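Local coordinates for protein Lmaj004091aaa (Leishmania major, PDB 1XTP) that probably methylates the N-terminal amino group of proteins that begin with an X-Pro-Lys sequence, using S-adenosyl-L-methionine as methyl donor, at residues A[13-17]-A[220-224]; A[89-93]-A[189-193]; A[94-100]-A[158-164]; A[195-200]-A[215-221]. All coordinates share one frame; numbering follows the deposited sequence.

Contact 3 is a buried piece of the central sheet, two parallel strands joined by backbone bonds and side chains next to the cofactor site. Contact 2 lies at the start of strand 191-198 of the same sheet, partly exposed, and relies on one tyrosine and two bonds to a loop; it touches contact 3 through backbone pairing of Tyr192 with Asp160 and Ile162. The far end of strand 191-198 belongs to contact 4, a buried mixture of aromatic packing and capping at the start of helix 218-228. Contact 1 uses the next turn of that helix, sharing His220 and Tyr221, but is more exposed and depends on an arginine.

Contact 1: A[13-17]-A[220-224]; sequences RNLPI and HYKRL
Arg223 reaches from its helix to the 13-17 segment and places its flat guanidinium between two side chains, with a backbone carbonyl at its end. Asn14 OD1 lies over the centre of one face, 3.5 Å from Arg223 CZ, while Ile17 CD1 sits over the centre of the opposite face, 3.7 Å from the same CZ. The Asn14 side chain crosses the arginine at about a right angle, and its amide plane is turned 52° from the guanidinium. Ile17 comes from the opposite direction to Arg223.

The edge is given to Leu15 O, which accepts from both terminal nitrogens: Arg223 NH1 and NH2 each lie 2.9 Å from Leu15 O. The oxygen is within the guanidinium plane; NH2 meets it on a lone pair, whereas NH1 is tilted from the carbonyl plane. This end-on grip, together with the two covered faces, should limit rotation of the group. A bend at chi3 (-71°) in an otherwise extended arginine chain turns the guanidinium toward the loop.

Ile17 also packs on the first turn of the helix, its CD1 3.8 Å from His220 CB and off-centre to the imidazole in a CH-pi contact. The polar end of His220 is taken up by Asp173, which accepts from NE2. Thr30 of helix 30-37 touches both Ile17 and His220. Away from the annotated sites, this is packing of an N-terminal loop, just before strand 19-21, against helix 218-228: an arginine sandwiched between side chains and bound end-on to a main-chain carbonyl.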
loop_
_atom_site.group_PDB
_atom_site.type_symbol
_atom_site.label_atom_id
_atom_site.label_comp_id
_atom_site.label_asym_id
_atom_site.label_seq_id
_atom_site.Cartn_x
_atom_site.Cartn_y
_atom_site.Cartn_z
ATOM N N ARG A 13 22.811 6.729 -6.332
ATOM C CA ARG A 13 22.802 6.563 -7.796
ATOM C C ARG A 13 21.409 6.576 -8.397
ATOM O O ARG A 13 20.435 6.297 -7.712
ATOM C CB ARG A 13 23.580 5.315 -8.243
ATOM C CG ARG A 13 25.079 5.616 -8.279
ATOM C CD ARG A 13 25.927 4.518 -8.821
ATOM N NE ARG A 13 25.851 4.386 -10.270
ATOM C CZ ARG A 13 26.552 3.485 -10.941
ATOM N NH1 ARG A 13 27.363 2.670 -10.288
ATOM N NH2 ARG A 13 26.461 3.398 -12.258
ATOM N N ASN A 14 21.332 6.915 -9.680
ATOM C CA ASN A 14 20.063 7.010 -10.376
ATOM C C ASN A 14 20.030 6.160 -11.651
ATOM O O ASN A 14 19.657 6.632 -12.729
ATOM C CB ASN A 14 19.757 8.480 -10.697
ATOM C CG ASN A 14 18.293 8.707 -11.001
ATOM O OD1 ASN A 14 17.423 8.186 -10.300
ATOM N ND2 ASN A 14 18.009 9.464 -12.055
ATOM N N LEU A 15 20.405 4.896 -11.535
ATOM C CA LEU A 15 20.399 4.012 -12.703
ATOM C C LEU A 15 18.986 3.667 -13.132
ATOM O O LEU A 15 18.094 3.590 -12.302
ATOM C CB LEU A 15 21.124 2.719 -12.371
ATOM C CG LEU A 15 22.632 2.866 -12.291
ATOM C CD1 LEU A 15 23.207 1.803 -11.367
ATOM C CD2 LEU A 15 23.215 2.810 -13.689
ATOM N N PRO A 16 18.773 3.400 -14.426
ATOM C CA PRO A 16 17.433 2.909 -14.791
ATOM C C PRO A 16 17.068 1.623 -14.042
ATOM O O PRO A 16 17.924 0.780 -13.814
ATOM C CB PRO A 16 17.532 2.643 -16.299
ATOM C CG PRO A 16 18.715 3.374 -16.747
ATOM C CD PRO A 16 19.661 3.499 -15.584
ATOM N N ILE A 17 15.814 1.524 -13.613
ATOM C CA ILE A 17 15.279 0.284 -13.070
ATOM C C ILE A 17 14.509 -0.423 -14.177
ATOM O O ILE A 17 13.531 0.107 -14.702
ATOM C CB ILE A 17 14.371 0.548 -11.855
ATOM C CG1 ILE A 17 15.169 1.227 -10.739
ATOM C CG2 ILE A 17 13.791 -0.761 -11.333
ATOM C CD1 ILE A 17 14.313 1.781 -9.580
ATOM N N HIS A 220 13.639 0.816 -5.508
ATOM C CA HIS A 220 12.569 1.525 -6.228
ATOM C C HIS A 220 11.688 2.299 -5.230
ATOM O O HIS A 220 11.468 3.494 -5.407
ATOM C CB HIS A 220 11.771 0.513 -7.052
ATOM C CG HIS A 220 10.855 1.110 -8.071
ATOM N ND1 HIS A 220 10.337 0.367 -9.111
ATOM C CD2 HIS A 220 10.336 2.357 -8.200
ATOM C CE1 HIS A 220 9.549 1.138 -9.843
ATOM N NE2 HIS A 220 9.536 2.351 -9.315
ATOM N N TYR A 221 11.219 1.644 -4.169
ATOM C CA TYR A 221 10.452 2.339 -3.097
ATOM C C TYR A 221 11.181 3.570 -2.523
ATOM O O TYR A 221 10.591 4.630 -2.307
ATOM C CB TYR A 221 10.112 1.377 -1.931
ATOM C CG TYR A 221 9.127 0.302 -2.305
ATOM C CD1 TYR A 221 7.894 0.635 -2.883
ATOM C CD2 TYR A 221 9.426 -1.047 -2.128
ATOM C CE1 TYR A 221 6.991 -0.348 -3.251
ATOM C CE2 TYR A 221 8.523 -2.044 -2.500
ATOM C CZ TYR A 221 7.302 -1.689 -3.069
ATOM O OH TYR A 221 6.376 -2.653 -3.441
ATOM N N LYS A 222 12.469 3.399 -2.282
ATOM C CA LYS A 222 13.291 4.422 -1.637
ATOM C C LYS A 222 13.549 5.606 -2.556
ATOM O O LYS A 222 13.627 6.761 -2.100
ATOM C CB LYS A 222 14.594 3.788 -1.137
ATOM C CG LYS A 222 14.365 3.011 0.150
ATOM C CD LYS A 222 15.455 2.039 0.452
ATOM C CE LYS A 222 15.371 1.609 1.919
ATOM N NZ LYS A 222 16.296 0.505 2.269
ATOM N N ARG A 223 13.674 5.315 -3.851
ATOM C CA ARG A 223 13.702 6.360 -4.864
ATOM C C ARG A 223 12.428 7.185 -4.738
ATOM O O ARG A 223 12.477 8.417 -4.679
ATOM C CB ARG A 223 13.825 5.753 -6.258
ATOM C CG ARG A 223 14.149 6.754 -7.352
ATOM C CD ARG A 223 14.496 6.072 -8.691
ATOM N NE ARG A 223 15.797 5.387 -8.651
ATOM C CZ ARG A 223 16.419 4.870 -9.707
ATOM N NH1 ARG A 223 15.874 4.934 -10.910
ATOM N NH2 ARG A 223 17.594 4.284 -9.544
ATOM N N LEU A 224 11.285 6.499 -4.634
ATOM C CA LEU A 224 9.994 7.180 -4.526
ATOM C C LEU A 224 9.877 7.919 -3.183
ATOM O O LEU A 224 9.378 9.030 -3.153
ATOM C CB LEU A 224 8.819 6.206 -4.746
ATOM C CG LEU A 224 8.815 5.427 -6.065
ATOM C CD1 LEU A 224 7.799 4.293 -6.067
ATOM C CD2 LEU A 224 8.559 6.373 -7.234
#

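Contact 2: A[89-93]-A[189-193]; sequences LPGHG and PNGYI
Tyr192 and the 89-93 loop meet where strand 191-198 enters the central sheet of the Rossmann-like methyltransferase fold. Tyr192 OH donates to Pro90 O over 2.6 Å, meeting a lone pair in the carbonyl plane. Along the ring, Leu89 CB lies over one face, displaced toward the rim and 3.9 Å from Tyr192 CE1, in a CH-pi contact; the two side chains slide past each other in opposite directions. His92 CB approaches the ring obliquely, 3.7 Å from CE1 of Tyr192.

Further out, Lys254 makes a cation-pi contact with the Tyr192 ring and bonds to Gly191 O, while Ala252 of strand 248-253 touches both Leu89 and Tyr192. Tyr192 is itself paired through its backbone with Asp160 and Ile162 of the neighbouring strand, which sets the position of its main chain. The His92 imidazole turns back on its own segment: with CG between the backbone N and the carbonyl carbon (chi1 65°), ND1 points to Leu89 O, though at a doubtfully short distance.

A second link between the segments is made by the backbone. Asn190 CB packs 3.2 Å from Gly91 O, and beside it Gly93 N donates to Asn190 O across 2.9 Å.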
loop_
_atom_site.group_PDB
_atom_site.type_symbol
_atom_site.label_atom_id
_atom_site.label_comp_id
_atom_site.label_asym_id
_atom_site.label_seq_id
_atom_site.Cartn_x
_atom_site.Cartn_y
_atom_site.Cartn_z
ATOM N N LEU A 89 7.717 1.596 17.437
ATOM C CA LEU A 89 7.984 2.915 16.866
ATOM C C LEU A 89 8.034 3.942 17.992
ATOM O O LEU A 89 7.102 4.023 18.773
ATOM C CB LEU A 89 6.929 3.282 15.823
ATOM C CG LEU A 89 6.844 2.301 14.655
ATOM C CD1 LEU A 89 5.650 2.643 13.753
ATOM C CD2 LEU A 89 8.142 2.299 13.868
ATOM N N PRO A 90 9.145 4.694 18.109
ATOM C CA PRO A 90 9.248 5.690 19.189
ATOM C C PRO A 90 8.230 6.811 19.094
ATOM O O PRO A 90 7.946 7.326 18.004
ATOM C CB PRO A 90 10.672 6.243 19.046
ATOM C CG PRO A 90 11.396 5.218 18.274
ATOM C CD PRO A 90 10.385 4.645 17.318
ATOM N N GLY A 91 7.682 7.163 20.251
ATOM C CA GLY A 91 6.698 8.213 20.361
ATOM C C GLY A 91 5.614 8.152 19.307
ATOM O O GLY A 91 5.223 9.188 18.778
ATOM N N HIS A 92 5.126 6.956 18.980
ATOM C CA HIS A 92 4.007 6.841 18.020
ATOM C C HIS A 92 2.721 7.162 18.763
ATOM O O HIS A 92 2.535 6.707 19.881
ATOM C CB HIS A 92 3.964 5.465 17.318
ATOM C CG HIS A 92 3.680 4.301 18.226
ATOM N ND1 HIS A 92 4.658 3.689 18.982
ATOM C CD2 HIS A 92 2.537 3.626 18.480
ATOM C CE1 HIS A 92 4.125 2.695 19.668
ATOM N NE2 HIS A 92 2.838 2.638 19.388
ATOM N N GLY A 93 1.863 7.985 18.171
ATOM C CA GLY A 93 0.618 8.391 18.819
ATOM C C GLY A 93 -0.406 7.270 18.740
ATOM O O GLY A 93 -0.227 6.334 17.987
ATOM N N PRO A 189 2.400 15.277 14.698
ATOM C CA PRO A 189 3.831 15.168 15.022
ATOM C C PRO A 189 4.291 13.784 15.526
ATOM O O PRO A 189 5.453 13.426 15.345
ATOM C CB PRO A 189 4.034 16.261 16.092
ATOM C CG PRO A 189 2.906 17.249 15.815
ATOM C CD PRO A 189 1.749 16.372 15.441
ATOM N N ASN A 190 3.392 13.016 16.142
ATOM C CA ASN A 190 3.702 11.657 16.579
ATOM C C ASN A 190 3.180 10.602 15.603
ATOM O O ASN A 190 2.951 9.445 15.965
ATOM C CB ASN A 190 3.121 11.424 17.971
ATOM C CG ASN A 190 3.661 12.396 18.986
ATOM O OD1 ASN A 190 4.736 12.969 18.791
ATOM N ND2 ASN A 190 2.912 12.611 20.069
ATOM N N GLY A 191 2.990 10.995 14.354
ATOM C CA GLY A 191 2.421 10.082 13.391
ATOM C C GLY A 191 3.464 9.417 12.509
ATOM O O GLY A 191 4.551 9.938 12.301
ATOM N N TYR A 192 3.108 8.254 11.977
ATOM C CA TYR A 192 3.922 7.570 10.989
ATOM C C TYR A 192 3.022 7.045 9.877
ATOM O O TYR A 192 1.849 6.707 10.119
ATOM C CB TYR A 192 4.600 6.367 11.618
ATOM C CG TYR A 192 5.679 6.624 12.640
ATOM C CD1 TYR A 192 5.371 6.784 13.986
ATOM C CD2 TYR A 192 7.013 6.611 12.281
ATOM C CE1 TYR A 192 6.370 6.988 14.934
ATOM C CE2 TYR A 192 8.023 6.800 13.238
ATOM C CZ TYR A 192 7.693 6.978 14.552
ATOM O OH TYR A 192 8.686 7.150 15.501
ATOM N N ILE A 193 3.564 6.977 8.666
ATOM C CA ILE A 193 2.991 6.106 7.629
ATOM C C ILE A 193 3.494 4.702 7.888
ATOM O O ILE A 193 4.689 4.478 7.935
ATOM C CB ILE A 193 3.400 6.502 6.199
ATOM C CG1 ILE A 193 2.864 7.879 5.833
ATOM C CG2 ILE A 193 2.835 5.522 5.198
ATOM C CD1 ILE A 193 3.631 8.554 4.729
#

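Contact 3: A[94-100]-A[158-164]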
loop_
_atom_site.group_PDB
_atom_site.type_symbol
_atom_site.label_atom_id
_atom_site.label_comp_id
_atom_site.label_asym_id
_atom_site.label_seq_id
_atom_site.Cartn_x
_atom_site.Cartn_y
_atom_site.Cartn_z
ATOM N N THR A 94 -1.489 7.374 19.509
ATOM C CA THR A 94 -2.498 6.302 19.562
ATOM C C THR A 94 -3.952 6.800 19.387
ATOM O O THR A 94 -4.886 6.079 19.726
ATOM C CB THR A 94 -2.393 5.494 20.916
ATOM O OG1 THR A 94 -2.509 6.391 22.032
ATOM C CG2 THR A 94 -1.075 4.725 21.007
ATOM N N SER A 95 -4.157 8.004 18.847
ATOM C CA SER A 95 -5.525 8.533 18.716
ATOM C C SER A 95 -6.213 8.114 17.447
ATOM O O SER A 95 -7.159 7.322 17.494
ATOM C CB SER A 95 -5.565 10.047 18.821
ATOM O OG SER A 95 -5.135 10.402 20.097
ATOM N N ARG A 96 -5.762 8.647 16.321
ATOM C CA ARG A 96 -6.451 8.417 15.068
ATOM C C ARG A 96 -5.609 7.677 14.012
ATOM O O ARG A 96 -4.455 8.033 13.744
ATOM C CB ARG A 96 -6.967 9.745 14.518
ATOM C CG ARG A 96 -8.202 9.565 13.659
ATOM C CD ARG A 96 -8.811 10.848 13.216
ATOM N NE ARG A 96 -10.081 10.550 12.566
ATOM C CZ ARG A 96 -11.275 10.598 13.155
ATOM N NH1 ARG A 96 -11.424 11.010 14.421
ATOM N NH2 ARG A 96 -12.352 10.260 12.450
ATOM N N ALA A 97 -6.208 6.653 13.409
ATOM C CA ALA A 97 -5.592 5.906 12.314
ATOM C C ALA A 97 -6.429 5.997 11.033
ATOM O O ALA A 97 -7.607 6.319 11.080
ATOM C CB ALA A 97 -5.403 4.448 12.702
ATOM N N LEU A 98 -5.780 5.705 9.904
ATOM C CA LEU A 98 -6.401 5.638 8.582
ATOM C C LEU A 98 -5.892 4.383 7.868
ATOM O O LEU A 98 -4.677 4.170 7.729
ATOM C CB LEU A 98 -6.065 6.880 7.744
ATOM C CG LEU A 98 -6.520 6.897 6.277
ATOM C CD1 LEU A 98 -8.033 6.842 6.107
ATOM C CD2 LEU A 98 -5.952 8.135 5.542
ATOM N N ASP A 99 -6.844 3.579 7.407
ATOM C CA ASP A 99 -6.584 2.322 6.715
ATOM C C ASP A 99 -6.876 2.547 5.231
ATOM O O ASP A 99 -8.040 2.631 4.828
ATOM C CB ASP A 99 -7.504 1.277 7.323
ATOM C CG ASP A 99 -7.192 -0.109 6.882
ATOM O OD1 ASP A 99 -6.199 -0.294 6.135
ATOM O OD2 ASP A 99 -7.958 -1.013 7.307
ATOM N N CYS A 100 -5.804 2.719 4.445
ATOM C CA CYS A 100 -5.874 3.045 3.017
ATOM C C CYS A 100 -5.912 1.775 2.177
ATOM O O CYS A 100 -5.163 0.840 2.426
ATOM C CB CYS A 100 -4.640 3.826 2.570
ATOM S SG CYS A 100 -4.394 5.398 3.319
ATOM N N THR A 158 -3.644 15.125 11.323
ATOM C CA THR A 158 -4.804 14.365 11.805
ATOM C C THR A 158 -4.476 12.971 12.311
ATOM O O THR A 158 -5.006 12.536 13.337
ATOM C CB THR A 158 -5.862 14.263 10.676
ATOM O OG1 THR A 158 -6.349 15.565 10.390
ATOM C CG2 THR A 158 -7.048 13.404 11.071
ATOM N N TYR A 159 -3.635 12.249 11.585
ATOM C CA TYR A 159 -3.418 10.838 11.874
ATOM C C TYR A 159 -2.114 10.505 12.601
ATOM O O TYR A 159 -1.029 10.992 12.247
ATOM C CB TYR A 159 -3.520 10.042 10.588
ATOM C CG TYR A 159 -4.893 10.090 9.992
ATOM C CD1 TYR A 159 -5.942 9.378 10.565
ATOM C CD2 TYR A 159 -5.152 10.856 8.859
ATOM C CE1 TYR A 159 -7.210 9.425 10.009
ATOM C CE2 TYR A 159 -6.432 10.919 8.296
ATOM C CZ TYR A 159 -7.455 10.202 8.873
ATOM O OH TYR A 159 -8.726 10.241 8.310
ATOM N N ASP A 160 -2.244 9.660 13.623
ATOM C CA ASP A 160 -1.100 9.069 14.305
ATOM C C ASP A 160 -0.586 7.815 13.546
ATOM O O ASP A 160 0.591 7.440 13.663
ATOM C CB ASP A 160 -1.469 8.722 15.746
ATOM C CG ASP A 160 -1.783 9.950 16.587
ATOM O OD1 ASP A 160 -1.153 11.004 16.398
ATOM O OD2 ASP A 160 -2.639 9.854 17.478
ATOM N N LEU A 161 -1.446 7.176 12.758
ATOM C CA LEU A 161 -0.958 6.126 11.859
ATOM C C LEU A 161 -1.715 6.140 10.555
ATOM O O LEU A 161 -2.914 6.335 10.553
ATOM C CB LEU A 161 -1.055 4.754 12.513
ATOM C CG LEU A 161 -0.138 3.678 11.905
ATOM C CD1 LEU A 161 1.339 3.860 12.333
ATOM C CD2 LEU A 161 -0.633 2.281 12.266
ATOM N N ILE A 162 -0.989 5.980 9.450
ATOM C CA ILE A 162 -1.585 5.861 8.124
ATOM C C ILE A 162 -1.065 4.573 7.504
ATOM O O ILE A 162 0.109 4.455 7.156
ATOM C CB ILE A 162 -1.265 7.074 7.223
ATOM C CG1 ILE A 162 -1.799 8.358 7.859
ATOM C CG2 ILE A 162 -1.854 6.873 5.810
ATOM C CD1 ILE A 162 -1.464 9.612 7.100
ATOM N N VAL A 163 -1.968 3.612 7.388
ATOM C CA VAL A 163 -1.659 2.278 6.925
ATOM C C VAL A 163 -1.822 2.146 5.397
ATOM O O VAL A 163 -2.872 2.424 4.867
ATOM C CB VAL A 163 -2.584 1.259 7.645
ATOM C CG1 VAL A 163 -2.321 -0.142 7.139
ATOM C CG2 VAL A 163 -2.344 1.346 9.140
ATOM N N ILE A 164 -0.762 1.731 4.707
ATOM C CA ILE A 164 -0.815 1.464 3.277
ATOM C C ILE A 164 -0.230 0.062 3.062
ATOM O O ILE A 164 0.983 -0.121 2.946
ATOM C CB ILE A 164 -0.037 2.535 2.456
ATOM C CG1 ILE A 164 -0.393 3.968 2.899
ATOM C CG2 ILE A 164 -0.310 2.371 0.946
ATOM C CD1 ILE A 164 0.422 5.056 2.200
HETATM O O HOH W 1 -4.537 11.366 15.536
#
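Tyr159 packs against Arg96 and Leu98 at the start of two parallel strands, 96-100 and 159-165, neighbours in the central sheet of the Rossmann-like methyltransferase fold. Its CB lies 3.9 Å from Arg96 O. With CG anti to the carbonyl carbon (chi1 -65°), the ring stands with its edge against the Arg96-Ala97 peptide. There CD1 lies 3.4 Å from Ala97 C and CE1 comes 3.3 Å from Ala97 O, and the Arg96 side chain passes obliquely by the same rim. Leu98 CB covers one face, 3.6 Å from Tyr159 CE1, in a CH-pi contact, while Thr158 CG2 sits over the centre of the opposite face. Farther out, CE2 meets Leu98 CD2. The hydroxyl at the tip bonds to Asp120, whose carboxylate also forms a salt bridge with Arg96.

Farther along, the strands pair in parallel: Leu98 N donates to Leu161 O, and Val163 N to Leu98 O. Asp99, near the bound S-adenosyl-L-homoselenocysteine, is held by Thr108. At the strand entrance Arg96 O accepts from both Asp160 N and Leu161 N. Asp160 OD1 is hydrogen-bonded to Thr188 OG1, while its OD2 uses the anti lone pair to take the Ser95 N-H, with OD2 to N at 2.8 Å.

Contact 4: A[195-200]-A[215-221]; sequences FKENCS and TRSDIHY
Phe195 and Tyr221 reach each other by different first torsions: on the strand, Phe195 CG is anti to its backbone N (chi1 176°), whereas on the helix Tyr221 CG is anti to the carbonyl carbon (chi1 -68°). The rings meet edge-to-face, the Phe195 edge directed at the Tyr221 face with planes 80° apart, and Phe195 CZ lies 3.6 Å from Tyr221 CE1. On the opposite face of the tyrosine sits Arg216 CB, so the ring is held between strand and turn.

At the far end of that ring, Tyr221 OH donates to Asn198 O over 2.8 Å, almost in line with the carbonyl bond. Glu197 CG packs against the same hydroxyl at 3.2 Å. Cys199 SG lies at the ring edge, a sulfur-aromatic contact, and also comes within 3.5 Å of Asp218 N. That amide donates to a water, which in turn donates to Ser200 O. A second water links Asn198 ND2, its donor, to Thr215 OG1, while Asn198 OD1 is hydrogen-bonded to Trp166 NE1.

The backbones are joined by Ser200 N, which donates to Arg216 O at 3.0 Å. The turn then opens into the helix at Ser217, whose OG accepts from His220 N. Farther out, Arg216 pairs with Asp173 of helix 173-186, and Asp218 OD1 with Lys249 and Tyr251 of strand 248-253. The whole joins the C-terminal end of a central strand of the methyltransferase sheet to the N-terminus of helix 218-228, with Ser217 as a serine N-cap and a T-shaped Phe195-Tyr221 pair between strand and helix.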
loop_
_atom_site.group_PDB
_atom_site.type_symbol
_atom_site.label_atom_id
_atom_site.label_comp_id
_atom_site.label_asym_id
_atom_site.label_seq_id
_atom_site.Cartn_x
_atom_site.Cartn_y
_atom_site.Cartn_z
ATOM N N PHE A 195 3.835 1.498 5.955
ATOM C CA PHE A 195 3.790 0.985 4.586
ATOM C C PHE A 195 4.265 -0.459 4.566
ATOM O O PHE A 195 5.407 -0.738 4.908
ATOM C CB PHE A 195 4.656 1.864 3.682
ATOM C CG PHE A 195 4.760 1.375 2.253
ATOM C CD1 PHE A 195 3.640 0.919 1.561
ATOM C CD2 PHE A 195 5.984 1.413 1.590
ATOM C CE1 PHE A 195 3.747 0.497 0.243
ATOM C CE2 PHE A 195 6.106 0.999 0.284
ATOM C CZ PHE A 195 4.984 0.551 -0.405
ATOM N N LYS A 196 3.366 -1.376 4.206
ATOM C CA LYS A 196 3.668 -2.808 4.167
ATOM C C LYS A 196 3.341 -3.358 2.792
ATOM O O LYS A 196 2.208 -3.276 2.344
ATOM C CB LYS A 196 2.871 -3.576 5.222
ATOM C CG LYS A 196 3.424 -4.968 5.540
ATOM C CD LYS A 196 2.891 -5.475 6.889
ATOM C CE LYS A 196 3.495 -6.811 7.302
ATOM N NZ LYS A 196 2.825 -7.369 8.505
ATOM N N GLU A 197 4.333 -3.956 2.142
ATOM C CA GLU A 197 4.184 -4.338 0.750
ATOM C C GLU A 197 5.149 -5.448 0.345
ATOM O O GLU A 197 6.224 -5.611 0.950
ATOM C CB GLU A 197 4.445 -3.120 -0.148
ATOM C CG GLU A 197 3.883 -3.277 -1.546
ATOM C CD GLU A 197 2.471 -3.841 -1.530
ATOM O OE1 GLU A 197 1.523 -3.067 -1.223
ATOM O OE2 GLU A 197 2.322 -5.051 -1.837
ATOM N N ASN A 198 4.754 -6.177 -0.701
ATOM C CA ASN A 198 5.617 -7.104 -1.389
ATOM C C ASN A 198 6.803 -6.366 -2.023
ATOM O O ASN A 198 6.662 -5.265 -2.554
ATOM C CB ASN A 198 4.840 -7.886 -2.452
ATOM C CG ASN A 198 3.800 -8.842 -1.851
ATOM O OD1 ASN A 198 3.764 -9.080 -0.647
ATOM N ND2 ASN A 198 2.981 -9.426 -2.713
ATOM N N CYS A 199 7.964 -7.000 -1.954
ATOM C CA CYS A 199 9.225 -6.416 -2.359
ATOM C C CYS A 199 9.916 -7.380 -3.333
ATOM O O CYS A 199 10.061 -8.562 -3.020
ATOM C CB CYS A 199 10.059 -6.267 -1.092
ATOM S SG CYS A 199 11.087 -4.877 -1.068
ATOM N N SER A 200 10.327 -6.896 -4.506
ATOM C CA SER A 200 11.060 -7.738 -5.468
ATOM C C SER A 200 12.350 -8.252 -4.837
ATOM O O SER A 200 13.054 -7.492 -4.159
ATOM C CB SER A 200 11.379 -6.967 -6.755
ATOM O OG SER A 200 10.209 -6.714 -7.525
ATOM N N THR A 215 4.834 -4.748 -8.604
ATOM C CA THR A 215 5.685 -5.002 -7.464
ATOM C C THR A 215 7.004 -4.327 -7.760
ATOM O O THR A 215 7.540 -4.445 -8.874
ATOM C CB THR A 215 5.909 -6.502 -7.294
ATOM O OG1 THR A 215 4.637 -7.127 -7.143
ATOM C CG2 THR A 215 6.794 -6.829 -6.066
ATOM N N ARG A 216 7.509 -3.610 -6.767
ATOM C CA ARG A 216 8.718 -2.840 -6.920
ATOM C C ARG A 216 9.771 -3.349 -5.944
ATOM O O ARG A 216 9.445 -4.033 -4.968
ATOM C CB ARG A 216 8.436 -1.375 -6.611
ATOM C CG ARG A 216 7.338 -0.724 -7.431
ATOM C CD ARG A 216 7.149 0.723 -6.916
ATOM N NE ARG A 216 6.225 1.568 -7.686
ATOM C CZ ARG A 216 4.928 1.733 -7.415
ATOM N NH1 ARG A 216 4.324 1.048 -6.451
ATOM N NH2 ARG A 216 4.203 2.547 -8.152
ATOM N N SER A 217 11.031 -3.000 -6.211
ATOM C CA SER A 217 12.142 -3.319 -5.312
ATOM C C SER A 217 12.264 -2.284 -4.195
ATOM O O SER A 217 11.774 -1.153 -4.304
ATOM C CB SER A 217 13.451 -3.356 -6.088
ATOM O OG SER A 217 13.729 -2.073 -6.641
ATOM N N ASP A 218 12.941 -2.682 -3.123
ATOM C CA ASP A 218 13.285 -1.766 -2.043
ATOM C C ASP A 218 13.953 -0.460 -2.531
ATOM O O ASP A 218 13.671 0.624 -2.019
ATOM C CB ASP A 218 14.252 -2.470 -1.070
ATOM C CG ASP A 218 14.635 -1.588 0.067
ATOM O OD1 ASP A 218 13.737 -1.289 0.868
ATOM O OD2 ASP A 218 15.803 -1.166 0.148
ATOM N N ILE A 219 14.878 -0.587 -3.478
ATOM C CA ILE A 219 15.574 0.569 -4.064
ATOM C C ILE A 219 14.587 1.455 -4.831
ATOM O O ILE A 219 14.660 2.678 -4.770
ATOM C CB ILE A 219 16.753 0.089 -4.954
ATOM C CG1 ILE A 219 17.920 -0.260 -4.040
ATOM C CG2 ILE A 219 17.208 1.154 -5.969
ATOM C CD1 ILE A 219 19.143 -0.743 -4.757
ATOM N N HIS A 220 13.639 0.816 -5.508
ATOM C CA HIS A 220 12.569 1.525 -6.228
ATOM C C HIS A 220 11.688 2.299 -5.230
ATOM O O HIS A 220 11.468 3.494 -5.407
ATOM C CB HIS A 220 11.771 0.513 -7.052
ATOM C CG HIS A 220 10.855 1.110 -8.071
ATOM N ND1 HIS A 220 10.337 0.367 -9.111
ATOM C CD2 HIS A 220 10.336 2.357 -8.200
ATOM C CE1 HIS A 220 9.549 1.138 -9.843
ATOM N NE2 HIS A 220 9.536 2.351 -9.315
ATOM N N TYR A 221 11.219 1.644 -4.169
ATOM C CA TYR A 221 10.452 2.339 -3.097
ATOM C C TYR A 221 11.181 3.570 -2.523
ATOM O O TYR A 221 10.591 4.630 -2.307
ATOM C CB TYR A 221 10.112 1.377 -1.931
ATOM C CG TYR A 221 9.127 0.302 -2.305
ATOM C CD1 TYR A 221 7.894 0.635 -2.883
ATOM C CD2 TYR A 221 9.426 -1.047 -2.128
ATOM C CE1 TYR A 221 6.991 -0.348 -3.251
ATOM C CE2 TYR A 221 8.523 -2.044 -2.500
ATOM C CZ TYR A 221 7.302 -1.689 -3.069
ATOM O OH TYR A 221 6.376 -2.653 -3.441
HETATM O O HOH W 2 3.238 -8.877 -5.386
HETATM O O HOH W 3 14.286 -5.300 -3.240
#